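Local coordinates for general secretion pathway protein F (Vibrio cholerae, PDB 3C1Q) that serves as an inner-membrane component of the type II secretion system, which exports toxins and proteases from the periplasm, seen here as the protein's first cytoplasmic domain, at the calcium ion site and the interface of chains A and B. Residues are numbered along the deposited sequence; one frame, centred on the assembly and turned at random. Chains: chain A/B, General secretion pathway protein F.

Contact 1: the calcium ion site. Residues chain A 19, 26, 97, 101; chain B 41, 43. With CA (calcium ion), chain C.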
loop_
_atom_site.group_PDB
_atom_site.type_symbol
_atom_site.label_atom_id
_atom_site.label_comp_id
_atom_site.label_asym_id
_atom_site.label_seq_id
_atom_site.Cartn_x
_atom_site.Cartn_y
_atom_site.Cartn_z
ATOM N N ARG A 19 -1.178 -4.662 -0.710
ATOM C CA ARG A 19 -0.973 -3.672 0.349
ATOM C C ARG A 19 -2.090 -2.606 0.336
ATOM O O ARG A 19 -2.669 -2.286 1.375
ATOM C CB ARG A 19 0.417 -3.029 0.229
ATOM C CG ARG A 19 0.665 -1.894 1.197
ATOM C CD ARG A 19 0.549 -2.339 2.651
ATOM N NE ARG A 19 1.594 -3.322 2.947
ATOM C CZ ARG A 19 1.582 -4.119 4.011
ATOM N NH1 ARG A 19 0.601 -4.043 4.889
ATOM N NH2 ARG A 19 2.575 -4.980 4.216
ATOM N N GLN A 26 -8.770 -2.552 6.113
ATOM C CA GLN A 26 -8.544 -2.397 7.546
ATOM C C GLN A 26 -9.021 -1.054 8.076
ATOM O O GLN A 26 -9.339 -0.944 9.249
ATOM C CB GLN A 26 -7.069 -2.627 7.878
ATOM C CG GLN A 26 -6.728 -4.126 7.872
ATOM C CD GLN A 26 -5.284 -4.421 8.161
ATOM O OE1 GLN A 26 -4.931 -4.795 9.283
ATOM N NE2 GLN A 26 -4.443 -4.276 7.168
ATOM N N GLU A 97 -3.832 -8.251 5.643
ATOM C CA GLU A 97 -2.535 -7.794 6.169
ATOM C C GLU A 97 -1.450 -8.840 5.959
ATOM O O GLU A 97 -0.354 -8.544 5.505
ATOM C CB GLU A 97 -2.651 -7.443 7.648
ATOM C CG GLU A 97 -1.365 -6.920 8.251
ATOM C CD GLU A 97 -0.849 -5.671 7.590
ATOM O OE1 GLU A 97 -1.667 -4.792 7.249
ATOM O OE2 GLU A 97 0.393 -5.553 7.418
ATOM N N ASP A 101 1.913 -8.508 3.634
ATOM C CA ASP A 101 3.254 -8.794 4.129
ATOM C C ASP A 101 3.908 -9.892 3.268
ATOM O O ASP A 101 5.087 -9.794 2.896
ATOM C CB ASP A 101 3.224 -9.243 5.588
ATOM C CG ASP A 101 2.909 -8.118 6.552
ATOM O OD1 ASP A 101 3.114 -6.929 6.211
ATOM O OD2 ASP A 101 2.491 -8.426 7.681
ATOM N N GLN B 41 -2.155 0.179 11.679
ATOM C CA GLN B 41 -1.612 -0.876 10.832
ATOM C C GLN B 41 -0.085 -1.037 10.896
ATOM O O GLN B 41 0.468 -1.909 10.252
ATOM C CB GLN B 41 -2.067 -0.669 9.381
ATOM C CG GLN B 41 -3.583 -0.785 9.211
ATOM C CD GLN B 41 -4.039 -0.439 7.824
ATOM O OE1 GLN B 41 -3.328 -0.691 6.847
ATOM N NE2 GLN B 41 -5.227 0.159 7.717
ATOM N N GLU B 43 3.638 -2.048 12.117
ATOM C CA GLU B 43 4.348 -3.078 12.886
ATOM C C GLU B 43 5.393 -2.480 13.806
ATOM O O GLU B 43 5.834 -3.135 14.746
ATOM C CB GLU B 43 5.123 -4.034 11.959
ATOM C CG GLU B 43 4.327 -4.694 10.893
ATOM C CD GLU B 43 5.124 -5.697 10.073
ATOM O OE1 GLU B 43 6.320 -5.936 10.357
ATOM O OE2 GLU B 43 4.532 -6.267 9.144
HETATM CA CA CA C . 2.342 -6.041 8.466
HETATM O O HOH W 1 3.094 -3.932 7.537
HETATM O O HOH W 2 1.434 -4.641 10.096
HETATM O O HOH W 3 1.672 -7.413 10.297
#

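Contact 2: the interface of chains A and B. Residues chain A 23-24, 27, 29, 37, 41; chain B 23-24, 27, 29, 37, 41.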
loop_
_atom_site.group_PDB
_atom_site.type_symbol
_atom_site.label_atom_id
_atom_site.label_comp_id
_atom_site.label_asym_id
_atom_site.label_seq_id
_atom_site.Cartn_x
_atom_site.Cartn_y
_atom_site.Cartn_z
ATOM N N THR A 23 -4.844 -2.155 3.327
ATOM C CA THR A 23 -4.861 -0.873 4.033
ATOM C C THR A 23 -6.281 -0.298 4.035
ATOM O O THR A 23 -6.758 0.195 5.053
ATOM C CB THR A 23 -3.902 0.140 3.376
ATOM O OG1 THR A 23 -2.556 -0.361 3.414
ATOM C CG2 THR A 23 -3.944 1.516 4.071
ATOM N N LEU A 24 -6.939 -0.357 2.887
ATOM C CA LEU A 24 -8.263 0.205 2.733
ATOM C C LEU A 24 -9.302 -0.610 3.520
ATOM O O LEU A 24 -10.154 -0.045 4.203
ATOM C CB LEU A 24 -8.639 0.305 1.240
ATOM C CG LEU A 24 -7.843 1.319 0.407
ATOM C CD1 LEU A 24 -8.013 1.065 -1.097
ATOM C CD2 LEU A 24 -8.222 2.745 0.753
ATOM N N SER A 27 -9.082 -0.046 7.217
ATOM C CA SER A 27 -9.575 1.288 7.584
ATOM C C SER A 27 -11.090 1.311 7.788
ATOM O O SER A 27 -11.615 2.278 8.308
ATOM C CB SER A 27 -9.166 2.337 6.560
ATOM O OG SER A 27 -10.007 2.322 5.429
HETATM N N MSE A 29 -13.590 0.620 5.306
HETATM C CA MSE A 29 -14.311 1.058 4.108
HETATM C C MSE A 29 -14.969 -0.170 3.468
HETATM O O MSE A 29 -14.423 -1.271 3.568
HETATM C CB MSE A 29 -13.298 1.705 3.147
HETATM C CG MSE A 29 -13.790 2.151 1.780
HETATM SE SE MSE A 29 -12.372 3.121 0.791
HETATM C CE MSE A 29 -12.298 4.651 2.025
ATOM N N ALA A 37 -11.084 1.995 -5.299
ATOM C CA ALA A 37 -9.929 2.884 -5.058
ATOM C C ALA A 37 -8.623 2.279 -5.570
ATOM O O ALA A 37 -7.820 2.954 -6.201
ATOM C CB ALA A 37 -9.806 3.236 -3.549
ATOM N N GLN A 41 -6.543 4.046 -8.643
ATOM C CA GLN A 41 -5.199 4.526 -8.335
ATOM C C GLN A 41 -4.091 3.749 -9.051
ATOM O O GLN A 41 -2.902 4.040 -8.875
ATOM C CB GLN A 41 -4.943 4.489 -6.826
ATOM C CG GLN A 41 -5.901 5.374 -6.004
ATOM C CD GLN A 41 -5.707 5.218 -4.524
ATOM O OE1 GLN A 41 -4.605 4.911 -4.078
ATOM N NE2 GLN A 41 -6.755 5.462 -3.742
ATOM N N THR B 23 -3.027 6.301 -0.480
ATOM C CA THR B 23 -4.123 5.437 -0.875
ATOM C C THR B 23 -5.414 5.802 -0.158
ATOM O O THR B 23 -6.498 5.883 -0.759
ATOM C CB THR B 23 -3.744 3.951 -0.632
ATOM O OG1 THR B 23 -2.573 3.647 -1.418
ATOM C CG2 THR B 23 -4.857 3.023 -1.028
ATOM N N LEU B 24 -5.294 6.038 1.130
ATOM C CA LEU B 24 -6.443 6.399 1.945
ATOM C C LEU B 24 -6.963 7.802 1.603
ATOM O O LEU B 24 -8.150 7.981 1.384
ATOM C CB LEU B 24 -6.078 6.278 3.420
ATOM C CG LEU B 24 -5.765 4.855 3.899
ATOM C CD1 LEU B 24 -5.098 4.871 5.291
ATOM C CD2 LEU B 24 -6.998 3.970 3.923
ATOM N N SER B 27 -8.943 8.040 -1.575
ATOM C CA SER B 27 -10.274 7.432 -1.479
ATOM C C SER B 27 -11.346 8.389 -0.965
ATOM O O SER B 27 -12.541 8.065 -1.012
ATOM C CB SER B 27 -10.233 6.209 -0.565
ATOM O OG SER B 27 -10.155 6.604 0.796
HETATM N N MSE B 29 -11.280 9.646 2.213
HETATM C CA MSE B 29 -11.356 9.573 3.664
HETATM C C MSE B 29 -10.679 10.808 4.285
HETATM O O MSE B 29 -9.604 11.221 3.837
HETATM C CB MSE B 29 -10.672 8.291 4.134
HETATM C CG MSE B 29 -10.586 8.121 5.648
HETATM SE SE MSE B 29 -9.736 6.437 6.144
HETATM C CE MSE B 29 -10.455 5.466 4.582
ATOM N N ALA B 37 -5.683 5.056 10.633
ATOM C CA ALA B 37 -5.520 3.771 9.981
ATOM C C ALA B 37 -4.053 3.408 9.781
ATOM O O ALA B 37 -3.647 2.284 10.102
ATOM C CB ALA B 37 -6.275 3.761 8.622
ATOM N N GLN B 41 -2.155 0.179 11.679
ATOM C CA GLN B 41 -1.612 -0.876 10.832
ATOM C C GLN B 41 -0.085 -1.037 10.896
ATOM O O GLN B 41 0.468 -1.909 10.252
ATOM C CB GLN B 41 -2.067 -0.669 9.381
ATOM C CG GLN B 41 -3.583 -0.785 9.211
ATOM C CD GLN B 41 -4.039 -0.439 7.824
ATOM O OE1 GLN B 41 -3.328 -0.691 6.847
ATOM N NE2 GLN B 41 -5.227 0.159 7.717
#

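Contact 1: the calcium ion site
Seven oxygens surround the calcium ion, drawn from both chains and from water. A:Asp101 binds with both oxygens of its carboxylate, OD1 and OD2, each 2.5 Å from the ion. A:Glu97, one turn earlier on helix 92-114, gives OE2 alone, 2.3 Å from the ion. Its CG stands anti to the backbone N (chi1 -178°) and the chain then bends at chi2 (60°), which turns the carboxylate toward the metal. From chain B, the loop residue B:Glu43 reaches in with an extended chain and binds through OE2, 2.3 Å from the ion. It meets A:Asp101 tip to tip, with the two carboxylate planes nearly perpendicular (89°). Waters 1, 2 and 3 complete the observed shell. Water 2 also contacts the main-chain O of B:Gln41 at 2.9 Å.

In the second shell, A:Arg19 grips both A:Glu97 and A:Asp101 with the edge of its guanidinium. NH1 forms a salt bridge to A:Glu97 OE2 at 3.0 Å, and NH2 forms one to A:Asp101 OD1 at 2.8 Å. Both acceptors lie in the guanidinium plane but are met from above their own carboxylate planes. The other oxygen, A:Glu97 OE1, takes a nearly straight hydrogen bond from A:Gln26 NE2 on its anti lone pair (2.8 Å). Both carboxylate oxygens of A:Glu97 are thus held. The positive charge of A:Arg19 probably offsets part of the crowding of acidic groups. The A:Gln26 amide also stacks against that of B:Gln41.

The ion ties helix 92-114 of one subunit to a loop of the other, and so probably steadies the dimer of this cytoplasmic domain.

Contact 2: the interface of chains A and B
A:Gln41 sets CG beside its backbone N and anti to its carbonyl carbon (chi1 -61°), then runs extended toward helix 11-26 of chain B. Its amide NE2 donates to the main-chain O of B:Thr23 at 3.0 Å. The two-fold twin joins B:Gln41 NE2 to A:Thr23 O at 3.1 Å. Each donor lies in the carbonyl plane, on a lone pair. OE1 of A:Gln41 sits beside CA and OG1 of B:Thr23, and OE1 of B:Gln41 beside those of A:Thr23.

A:Thr23 and B:Thr23 point CG2 anti to the backbone N. This methyl packs on the leucine of the partner, as in A:Leu24 CD1 to B:Thr23 CG2 at 3.7 Å. A:Leu24 and B:Leu24 slide past each other in opposite directions near the symmetry axis, with A:Leu24 CD2 3.6 Å from B:Leu24 CD2.

In A:Ser27 and B:Ser27, OG takes the crowded position between backbone N and carbonyl carbon (chi1 80° in A:Ser27). From there A:Ser27 OG donates to A:Leu24 O at 2.7 Å. That bond turns the hydroxyl back on its own chain and probably helps close the C-terminal end of helix 11-26. The CB of A:Ser27 packs on B:Ala37 CB at 3.8 Å.

The selenomethionines A:Met29 and B:Met29 set CG anti to the backbone N and bend at chi3. They cross obliquely. A:Met29 CE meets the OG of B:Ser27, and B:Met29 CE meets the OG of A:Ser27. A:Met29 CE and B:Met29 CE come unusually close, at 3.3 Å.

This mainly apolar two-fold patch, flanked by the paired amide bonds, joins helix 11-26 of the two copies. It forms part of the interface of the homodimer.

Contact 1 and contact 2 lie about 11 Å apart, measured between the centres of their C-alpha atoms. B:Gln41 belongs to both: its main-chain O reaches the ion through a water in contact 1, and its side-chain amide takes part in both contacts. Helix 11-26 of chain A also runs through both, bearing A:Arg19 and A:Gln26 in contact 1 and A:Thr23 and A:Leu24 in contact 2. Metal binding and helix packing therefore act on the same elements of the dimer. Contact 2 involves no metal, so calcium probably adds to an association that helix packing also supports, and may help orient the subunits.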